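Local structure of alpha-glucosidase (Bacteroides thetaiotaomicron, 5XFM) at residues D291-R296 against Y326-I331; G355-L360 against G396-K401. The protein probably hydrolyses beta-L-arabinopyranosides and alpha-galactosides as a bifunctional, calcium-binding enzyme of glycoside hydrolase family 97. The protein carries 1 engineered substitution. All coordinates share one frame; numbering follows the deposited sequence.

Both contacts lie in one parallel sheet, in the TIM-barrel catalytic domain of this glycoside hydrolase family 97 enzyme. Both segments of contact 1 precede those of contact 2 along the chain. Their centres are about 7 Å apart. Strands 295-299, 328-331, 357-363 and 399-403 follow one another across the sheet. Contact 1 joins the first two near their N-terminal ends, and contact 2 joins the last two. The middle pair links the contacts: Ala329 N lies 2.9 Å from Glu357 O, a probable hydrogen bond, and the rings of Tyr328 and Phe359 meet edge-to-face. The two contacts therefore lie on adjoining strand pairs of one barrel wall, joined through strands 328-331 and 357-363.

Contact 1. Residues D291-R296 against Y326-I331; sequences DYRFGR and YEYALI
Arg296 lays its CB over the centre of the Tyr326 ring, 3.4 Å from the centroid and 8° off the ring normal, a CH-pi contact. Its CG stands anti to the carbonyl carbon (chi1 -70°). The chain then bends at chi2 and chi3, and the guanidinium comes back with one face over Tyr326 CD1 and CE1. The two planes are 47° apart, so this is not a flat stack. The far end of the ring is held elsewhere, by a bond from Tyr326 OH to Met547 O.

Glu327 meets the same arginine from its edge. Arg296 NE donates to Glu327 OE1 at 3.0 Å, in the guanidinium plane and on the syn lone pair, and the pair is a salt bridge. Arg296 N gives Glu327 OE1 a second bond, also 3.0 Å, nearly along the C-O axis. Two donors of one residue thus grip one oxygen. Glu327 CG lies under a face of the Arg293 guanidinium. Arg293 NH2 and Glu327 OE2 are 4.2 Å apart: the opposite charges are close, but no N-H points at the oxygen. An alanine in place of Glu327 would probably leave Arg296 NE and N without this shared acceptor and the guanidinium freer to turn.

Tyr328 turns its ring edge to the backbone of Arg293 to Gly295. Its OH donates a very short bond of 2.5 Å to Arg293 O, which lies in the ring plane. Tyr328 N bonds Arg296 O at 2.8 Å. At Gly295 a side chain would clash with Glu327 OE1. The salt bridge and the Tyr328 N to Arg296 O bond together join the starts of strands 295-299 and 328-331. Two arginines near one carboxylate would probably stabilise its ionised form.

Contact 2. Residues G355-L360 against G396-K401; sequences GVELFL and GVKGIK
Phe359 CG is anti to the carbonyl carbon (chi1 -85°), and chi2 of 63° turns the ring's face to Gly399. Gly399 CA sits over the ring centre, 3.5 Å from the centroid, a CH-pi contact. A side chain on Gly399 would collide with Phe359 CE2, so its lack of one allows the ring to lie so close. Lys398 bends at chi2 and chi3 beside Glu357, with Lys398 CE 3.1 Å from Glu357 OE2. Lys398 NZ stays 4.3 Å from Glu357 OE2, too far for a salt bridge.

On the other side of the sheet from Phe359, Leu360 CG packs against Val397 CG1 at 4.0 Å, the two side chains crossing at about a right angle.

The backbones pair in parallel. Lys398 N donates to Leu358 O at 3.2 Å, and Gly399 N adds a weak bond to the same oxygen. Leu360 N then bonds Gly399 O, and Lys401 N bonds Leu360 O at 2.8 Å. One water bridges Leu358 N and Gly396 O.

Gly396 ends helix 382-395 in a Schellman motif, and the chain turns into strand 399-403 beside strand 357-363. This is the beta-alpha-beta crossover of a TIM barrel.

Contact 1. Residues D291-R296 against Y326-I331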
ATOM      1  N   ASP A 291      22.270   7.972   1.574  1.00 26.47           N
ATOM      2  CA  ASP A 291      21.309   9.025   1.283  1.00 28.98           C
ATOM      3  C   ASP A 291      20.580   8.644  -0.003  1.00 31.59           C
ATOM      4  O   ASP A 291      21.007   9.002  -1.104  1.00 28.06           O
ATOM      5  CB  ASP A 291      22.021  10.375   1.140  1.00 25.74           C
ATOM      6  CG  ASP A 291      21.061  11.536   0.935  1.00 35.88           C
ATOM      7  OD1 ASP A 291      19.843  11.372   1.167  1.00 37.95           O
ATOM      8  OD2 ASP A 291      21.536  12.626   0.547  1.00 37.64           O
ATOM      9  N   TYR A 292      19.489   7.897   0.140  1.00 30.31           N
ATOM     10  CA  TYR A 292      18.820   7.309  -1.018  1.00 21.81           C
ATOM     11  C   TYR A 292      18.048   8.368  -1.783  1.00 23.70           C
ATOM     12  O   TYR A 292      17.271   9.132  -1.208  1.00 25.42           O
ATOM     13  CB  TYR A 292      17.896   6.171  -0.590  1.00 21.66           C
ATOM     14  CG  TYR A 292      18.640   4.960  -0.075  1.00 21.66           C
ATOM     15  CD1 TYR A 292      19.421   4.183  -0.922  1.00 23.46           C
ATOM     16  CD2 TYR A 292      18.578   4.607   1.259  1.00 20.94           C
ATOM     17  CE1 TYR A 292      20.106   3.082  -0.451  1.00 19.70           C
ATOM     18  CE2 TYR A 292      19.261   3.510   1.740  1.00 20.02           C
ATOM     19  CZ  TYR A 292      20.019   2.751   0.884  1.00 18.34           C
ATOM     20  OH  TYR A 292      20.693   1.656   1.376  1.00 22.59           O
ATOM     21  N   ARG A 293      18.287   8.413  -3.086  1.00 23.39           N
ATOM     22  CA  ARG A 293      17.700   9.423  -3.948  1.00 29.51           C
ATOM     23  C   ARG A 293      16.478   8.867  -4.675  1.00 30.27           C
ATOM     24  O   ARG A 293      16.559   7.853  -5.365  1.00 28.26           O
ATOM     25  CB  ARG A 293      18.748   9.927  -4.943  1.00 31.41           C
ATOM     26  CG  ARG A 293      18.270  11.017  -5.890  1.00 37.46           C
ATOM     27  CD  ARG A 293      19.338  11.315  -6.940  1.00 44.57           C
ATOM     28  NE  ARG A 293      18.942  12.370  -7.869  1.00 44.93           N
ATOM     29  CZ  ARG A 293      19.690  12.783  -8.887  1.00 52.00           C
ATOM     30  NH1 ARG A 293      20.878  12.234  -9.104  1.00 54.01           N
ATOM     31  NH2 ARG A 293      19.258  13.751  -9.683  1.00 55.22           N
ATOM     32  N   PHE A 294      15.332   9.515  -4.488  1.00 26.89           N
ATOM     33  CA  PHE A 294      14.109   9.042  -5.115  1.00 27.28           C
ATOM     34  C   PHE A 294      13.837   9.812  -6.403  1.00 29.20           C
ATOM     35  O   PHE A 294      14.534  10.779  -6.715  1.00 27.21           O
ATOM     36  CB  PHE A 294      12.928   9.174  -4.149  1.00 25.09           C
ATOM     37  CG  PHE A 294      13.254   8.752  -2.746  1.00 27.40           C
ATOM     38  CD1 PHE A 294      13.751   7.482  -2.486  1.00 27.95           C
ATOM     39  CD2 PHE A 294      13.053   9.618  -1.685  1.00 24.02           C
ATOM     40  CE1 PHE A 294      14.056   7.095  -1.195  1.00 24.01           C
ATOM     41  CE2 PHE A 294      13.348   9.231  -0.390  1.00 23.76           C
ATOM     42  CZ  PHE A 294      13.849   7.966  -0.146  1.00 21.87           C
ATOM     43  N   GLY A 295      12.829   9.378  -7.152  1.00 24.85           N
ATOM     44  CA  GLY A 295      12.464  10.069  -8.373  1.00 24.17           C
ATOM     45  C   GLY A 295      11.721   9.258  -9.413  1.00 25.32           C
ATOM     46  O   GLY A 295      10.835   8.463  -9.096  1.00 26.12           O
ATOM     47  N   ARG A 296      12.142   9.418 -10.661  1.00 26.35           N
ATOM     48  CA  ARG A 296      11.373   8.967 -11.811  1.00 21.72           C
ATOM     49  C   ARG A 296      12.200   8.027 -12.663  1.00 28.70           C
ATOM     50  O   ARG A 296      13.411   8.206 -12.811  1.00 28.56           O
ATOM     51  CB  ARG A 296      10.921  10.154 -12.666  1.00 26.24           C
ATOM     52  CG  ARG A 296       9.861  11.047 -12.056  1.00 26.69           C
ATOM     53  CD  ARG A 296      10.474  12.070 -11.118  1.00 30.50           C
ATOM     54  NE  ARG A 296      11.566  12.805 -11.746  1.00 32.04           N
ATOM     55  CZ  ARG A 296      11.413  13.907 -12.471  1.00 38.84           C
ATOM     56  NH1 ARG A 296      10.202  14.412 -12.675  1.00 39.25           N
ATOM     57  NH2 ARG A 296      12.474  14.504 -12.997  1.00 42.07           N
ATOM     58  N   TYR A 326      14.881  12.281 -16.254  1.00 27.68           N
ATOM     59  CA  TYR A 326      14.525  11.295 -15.239  1.00 30.13           C
ATOM     60  C   TYR A 326      15.773  10.698 -14.604  1.00 32.27           C
ATOM     61  O   TYR A 326      16.805  10.536 -15.264  1.00 28.34           O
ATOM     62  CB  TYR A 326      13.643  10.190 -15.830  1.00 27.37           C
ATOM     63  CG  TYR A 326      12.179  10.568 -15.917  1.00 31.40           C
ATOM     64  CD1 TYR A 326      11.763  11.874 -15.682  1.00 27.21           C
ATOM     65  CD2 TYR A 326      11.210   9.614 -16.206  1.00 26.80           C
ATOM     66  CE1 TYR A 326      10.429  12.223 -15.752  1.00 27.52           C
ATOM     67  CE2 TYR A 326       9.872   9.954 -16.276  1.00 27.28           C
ATOM     68  CZ  TYR A 326       9.489  11.259 -16.048  1.00 27.46           C
ATOM     69  OH  TYR A 326       8.162  11.603 -16.118  1.00 23.87           O
ATOM     70  N   GLU A 327      15.666  10.386 -13.314  1.00 23.72           N
ATOM     71  CA  GLU A 327      16.789   9.871 -12.537  1.00 28.10           C
ATOM     72  C   GLU A 327      17.137   8.425 -12.846  1.00 23.21           C
ATOM     73  O   GLU A 327      18.296   8.028 -12.726  1.00 26.80           O
ATOM     74  CB  GLU A 327      16.520  10.012 -11.035  1.00 24.83           C
ATOM     75  CG  GLU A 327      16.490  11.443 -10.528  1.00 28.88           C
ATOM     76  CD  GLU A 327      15.260  12.210 -10.970  1.00 33.05           C
ATOM     77  OE1 GLU A 327      14.158  11.621 -10.967  1.00 30.22           O
ATOM     78  OE2 GLU A 327      15.396  13.403 -11.317  1.00 33.77           O
ATOM     79  N   TYR A 328      16.139   7.626 -13.199  1.00 23.06           N
ATOM     80  CA  TYR A 328      16.354   6.187 -13.306  1.00 20.18           C
ATOM     81  C   TYR A 328      15.842   5.575 -14.601  1.00 26.43           C
ATOM     82  O   TYR A 328      15.036   6.170 -15.322  1.00 25.12           O
ATOM     83  CB  TYR A 328      15.723   5.476 -12.103  1.00 22.60           C
ATOM     84  CG  TYR A 328      16.341   5.906 -10.785  1.00 20.63           C
ATOM     85  CD1 TYR A 328      17.669   5.609 -10.489  1.00 22.53           C
ATOM     86  CD2 TYR A 328      15.613   6.642  -9.861  1.00 23.53           C
ATOM     87  CE1 TYR A 328      18.242   6.013  -9.300  1.00 22.64           C
ATOM     88  CE2 TYR A 328      16.180   7.051  -8.668  1.00 22.38           C
ATOM     89  CZ  TYR A 328      17.491   6.736  -8.394  1.00 20.16           C
ATOM     90  OH  TYR A 328      18.056   7.146  -7.212  1.00 22.79           O
ATOM     91  N   ALA A 329      16.381   4.400 -14.905  1.00 24.67           N
ATOM     92  CA  ALA A 329      15.832   3.508 -15.908  1.00 19.07           C
ATOM     93  C   ALA A 329      15.734   2.103 -15.321  1.00 20.35           C
ATOM     94  O   ALA A 329      16.713   1.571 -14.792  1.00 22.53           O
ATOM     95  CB  ALA A 329      16.689   3.505 -17.171  1.00 19.42           C
ATOM     96  N   LEU A 330      14.549   1.510 -15.409  1.00 25.23           N
ATOM     97  CA  LEU A 330      14.314   0.154 -14.922  1.00 21.28           C
ATOM     98  C   LEU A 330      14.475  -0.870 -16.041  1.00 22.81           C
ATOM     99  O   LEU A 330      13.782  -0.802 -17.052  1.00 24.47           O
ATOM    100  CB  LEU A 330      12.914   0.038 -14.314  1.00 18.62           C
ATOM    101  CG  LEU A 330      12.393  -1.385 -14.071  1.00 22.05           C
ATOM    102  CD1 LEU A 330      13.285  -2.171 -13.103  1.00 18.25           C
ATOM    103  CD2 LEU A 330      10.951  -1.351 -13.575  1.00 17.47           C
ATOM    104  N   ILE A 331      15.410  -1.798 -15.866  1.00 22.12           N
ATOM    105  CA  ILE A 331      15.586  -2.895 -16.812  1.00 21.89           C
ATOM    106  C   ILE A 331      14.918  -4.145 -16.241  1.00 20.20           C
ATOM    107  O   ILE A 331      15.277  -4.603 -15.156  1.00 20.20           O
ATOM    108  CB  ILE A 331      17.077  -3.159 -17.110  1.00 20.79           C
ATOM    109  CG1 ILE A 331      17.736  -1.889 -17.667  1.00 25.89           C
ATOM    110  CG2 ILE A 331      17.233  -4.326 -18.076  1.00 20.43           C
ATOM    111  CD1 ILE A 331      19.203  -2.065 -18.061  1.00 23.36           C
TER

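Contact 2. Residues G355-L360 against G396-K401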
ATOM      1  N   GLY A 355      23.622  10.902 -17.211  1.00 30.12           N
ATOM      2  CA  GLY A 355      23.009  11.348 -15.967  1.00 22.34           C
ATOM      3  C   GLY A 355      21.846  10.465 -15.545  1.00 24.39           C
ATOM      4  O   GLY A 355      20.869  10.938 -14.969  1.00 25.71           O
ATOM      5  N   VAL A 356      21.976   9.170 -15.817  1.00 26.91           N
ATOM      6  CA  VAL A 356      20.927   8.191 -15.552  1.00 24.88           C
ATOM      7  C   VAL A 356      21.511   7.012 -14.774  1.00 28.12           C
ATOM      8  O   VAL A 356      22.621   6.562 -15.061  1.00 24.08           O
ATOM      9  CB  VAL A 356      20.293   7.662 -16.873  1.00 26.58           C
ATOM     10  CG1 VAL A 356      19.369   6.477 -16.603  1.00 21.77           C
ATOM     11  CG2 VAL A 356      19.550   8.769 -17.607  1.00 24.87           C
ATOM     12  N   GLU A 357      20.767   6.515 -13.793  1.00 25.36           N
ATOM     13  CA  GLU A 357      21.174   5.331 -13.046  1.00 22.32           C
ATOM     14  C   GLU A 357      20.135   4.228 -13.202  1.00 27.84           C
ATOM     15  O   GLU A 357      19.005   4.492 -13.610  1.00 21.35           O
ATOM     16  CB  GLU A 357      21.393   5.703 -11.578  1.00 27.43           C
ATOM     17  CG  GLU A 357      22.766   6.321 -11.332  1.00 26.77           C
ATOM     18  CD  GLU A 357      22.806   7.190 -10.101  1.00 30.95           C
ATOM     19  OE1 GLU A 357      21.787   7.854  -9.822  1.00 39.43           O
ATOM     20  OE2 GLU A 357      23.850   7.215  -9.414  1.00 39.87           O
ATOM     21  N   LEU A 358      20.509   2.992 -12.878  1.00 27.89           N
ATOM     22  CA  LEU A 358      19.645   1.854 -13.183  1.00 24.32           C
ATOM     23  C   LEU A 358      19.033   1.132 -11.982  1.00 26.11           C
ATOM     24  O   LEU A 358      19.610   1.073 -10.895  1.00 26.32           O
ATOM     25  CB  LEU A 358      20.411   0.824 -14.018  1.00 23.49           C
ATOM     26  CG  LEU A 358      21.053   1.303 -15.312  1.00 22.60           C
ATOM     27  CD1 LEU A 358      21.701   0.129 -16.002  1.00 22.75           C
ATOM     28  CD2 LEU A 358      20.005   1.938 -16.210  1.00 20.25           C
ATOM     29  N   PHE A 359      17.836   0.601 -12.207  1.00 24.26           N
ATOM     30  CA  PHE A 359      17.239  -0.409 -11.343  1.00 23.98           C
ATOM     31  C   PHE A 359      17.242  -1.708 -12.123  1.00 20.94           C
ATOM     32  O   PHE A 359      16.915  -1.713 -13.314  1.00 19.62           O
ATOM     33  CB  PHE A 359      15.812  -0.042 -10.943  1.00 16.99           C
ATOM     34  CG  PHE A 359      15.716   0.854  -9.750  1.00 24.00           C
ATOM     35  CD1 PHE A 359      16.251   2.129  -9.781  1.00 22.44           C
ATOM     36  CD2 PHE A 359      15.027   0.446  -8.614  1.00 26.35           C
ATOM     37  CE1 PHE A 359      16.136   2.967  -8.695  1.00 22.17           C
ATOM     38  CE2 PHE A 359      14.905   1.285  -7.521  1.00 21.40           C
ATOM     39  CZ  PHE A 359      15.460   2.544  -7.561  1.00 24.10           C
ATOM     40  N   LEU A 360      17.619  -2.804 -11.477  1.00 18.74           N
ATOM     41  CA  LEU A 360      17.590  -4.100 -12.146  1.00 19.43           C
ATOM     42  C   LEU A 360      16.570  -5.053 -11.524  1.00 23.64           C
ATOM     43  O   LEU A 360      16.403  -5.096 -10.295  1.00 16.77           O
ATOM     44  CB  LEU A 360      18.980  -4.739 -12.139  1.00 18.49           C
ATOM     45  CG  LEU A 360      20.059  -3.962 -12.894  1.00 22.23           C
ATOM     46  CD1 LEU A 360      21.362  -4.746 -12.932  1.00 17.52           C
ATOM     47  CD2 LEU A 360      19.581  -3.638 -14.304  1.00 21.87           C
ATOM     48  N   GLY A 396      27.606   0.269  -9.369  1.00 26.00           N
ATOM     49  CA  GLY A 396      26.922   1.516  -9.092  1.00 25.88           C
ATOM     50  C   GLY A 396      25.440   1.478  -9.436  1.00 22.48           C
ATOM     51  O   GLY A 396      24.814   2.523  -9.619  1.00 25.31           O
ATOM     52  N   VAL A 397      24.878   0.278  -9.547  1.00 22.16           N
ATOM     53  CA  VAL A 397      23.433   0.137  -9.702  1.00 21.19           C
ATOM     54  C   VAL A 397      22.810   0.661  -8.415  1.00 24.80           C
ATOM     55  O   VAL A 397      23.344   0.431  -7.331  1.00 20.16           O
ATOM     56  CB  VAL A 397      23.006  -1.331  -9.972  1.00 26.64           C
ATOM     57  CG1 VAL A 397      21.485  -1.456 -10.054  1.00 18.78           C
ATOM     58  CG2 VAL A 397      23.651  -1.850 -11.257  1.00 24.24           C
ATOM     59  N   LYS A 398      21.709   1.393  -8.544  1.00 23.89           N
ATOM     60  CA  LYS A 398      21.109   2.103  -7.425  1.00 17.54           C
ATOM     61  C   LYS A 398      19.849   1.462  -6.856  1.00 22.56           C
ATOM     62  O   LYS A 398      19.368   1.877  -5.803  1.00 23.37           O
ATOM     63  CB  LYS A 398      20.792   3.540  -7.841  1.00 22.33           C
ATOM     64  CG  LYS A 398      22.018   4.385  -8.129  1.00 28.38           C
ATOM     65  CD  LYS A 398      22.986   4.306  -6.957  1.00 33.39           C
ATOM     66  CE  LYS A 398      23.773   5.586  -6.793  1.00 32.97           C
ATOM     67  NZ  LYS A 398      24.403   5.657  -5.444  1.00 38.32           N
ATOM     68  N   GLY A 399      19.299   0.471  -7.546  1.00 23.49           N
ATOM     69  CA  GLY A 399      18.083  -0.155  -7.065  1.00 24.44           C
ATOM     70  C   GLY A 399      17.792  -1.516  -7.655  1.00 22.49           C
ATOM     71  O   GLY A 399      18.326  -1.875  -8.706  1.00 28.00           O
ATOM     72  N   ILE A 400      16.964  -2.290  -6.959  1.00 19.05           N
ATOM     73  CA  ILE A 400      16.507  -3.562  -7.494  1.00 21.88           C
ATOM     74  C   ILE A 400      14.996  -3.723  -7.387  1.00 23.07           C
ATOM     75  O   ILE A 400      14.359  -3.244  -6.439  1.00 19.84           O
ATOM     76  CB  ILE A 400      17.178  -4.763  -6.803  1.00 17.72           C
ATOM     77  CG1 ILE A 400      16.981  -4.713  -5.291  1.00 21.13           C
ATOM     78  CG2 ILE A 400      18.640  -4.808  -7.152  1.00 17.70           C
ATOM     79  CD1 ILE A 400      17.426  -5.983  -4.595  1.00 22.47           C
ATOM     80  N   LYS A 401      14.432  -4.396  -8.384  1.00 22.45           N
ATOM     81  CA  LYS A 401      13.023  -4.755  -8.376  1.00 21.66           C
ATOM     82  C   LYS A 401      12.898  -6.267  -8.220  1.00 23.55           C
ATOM     83  O   LYS A 401      13.290  -7.017  -9.120  1.00 22.43           O
ATOM     84  CB  LYS A 401      12.338  -4.274  -9.659  1.00 23.06           C
ATOM     85  CG  LYS A 401      10.892  -4.722  -9.814  1.00 23.08           C
ATOM     86  CD  LYS A 401      10.318  -4.266 -11.138  1.00 21.00           C
ATOM     87  CE  LYS A 401       8.928  -4.822 -11.355  1.00 21.93           C
ATOM     88  NZ  LYS A 401       8.340  -4.413 -12.656  1.00 22.40           N
TER
HETATM   89  O   HOH W   1      23.444   2.878 -12.430  1.00 23.86           O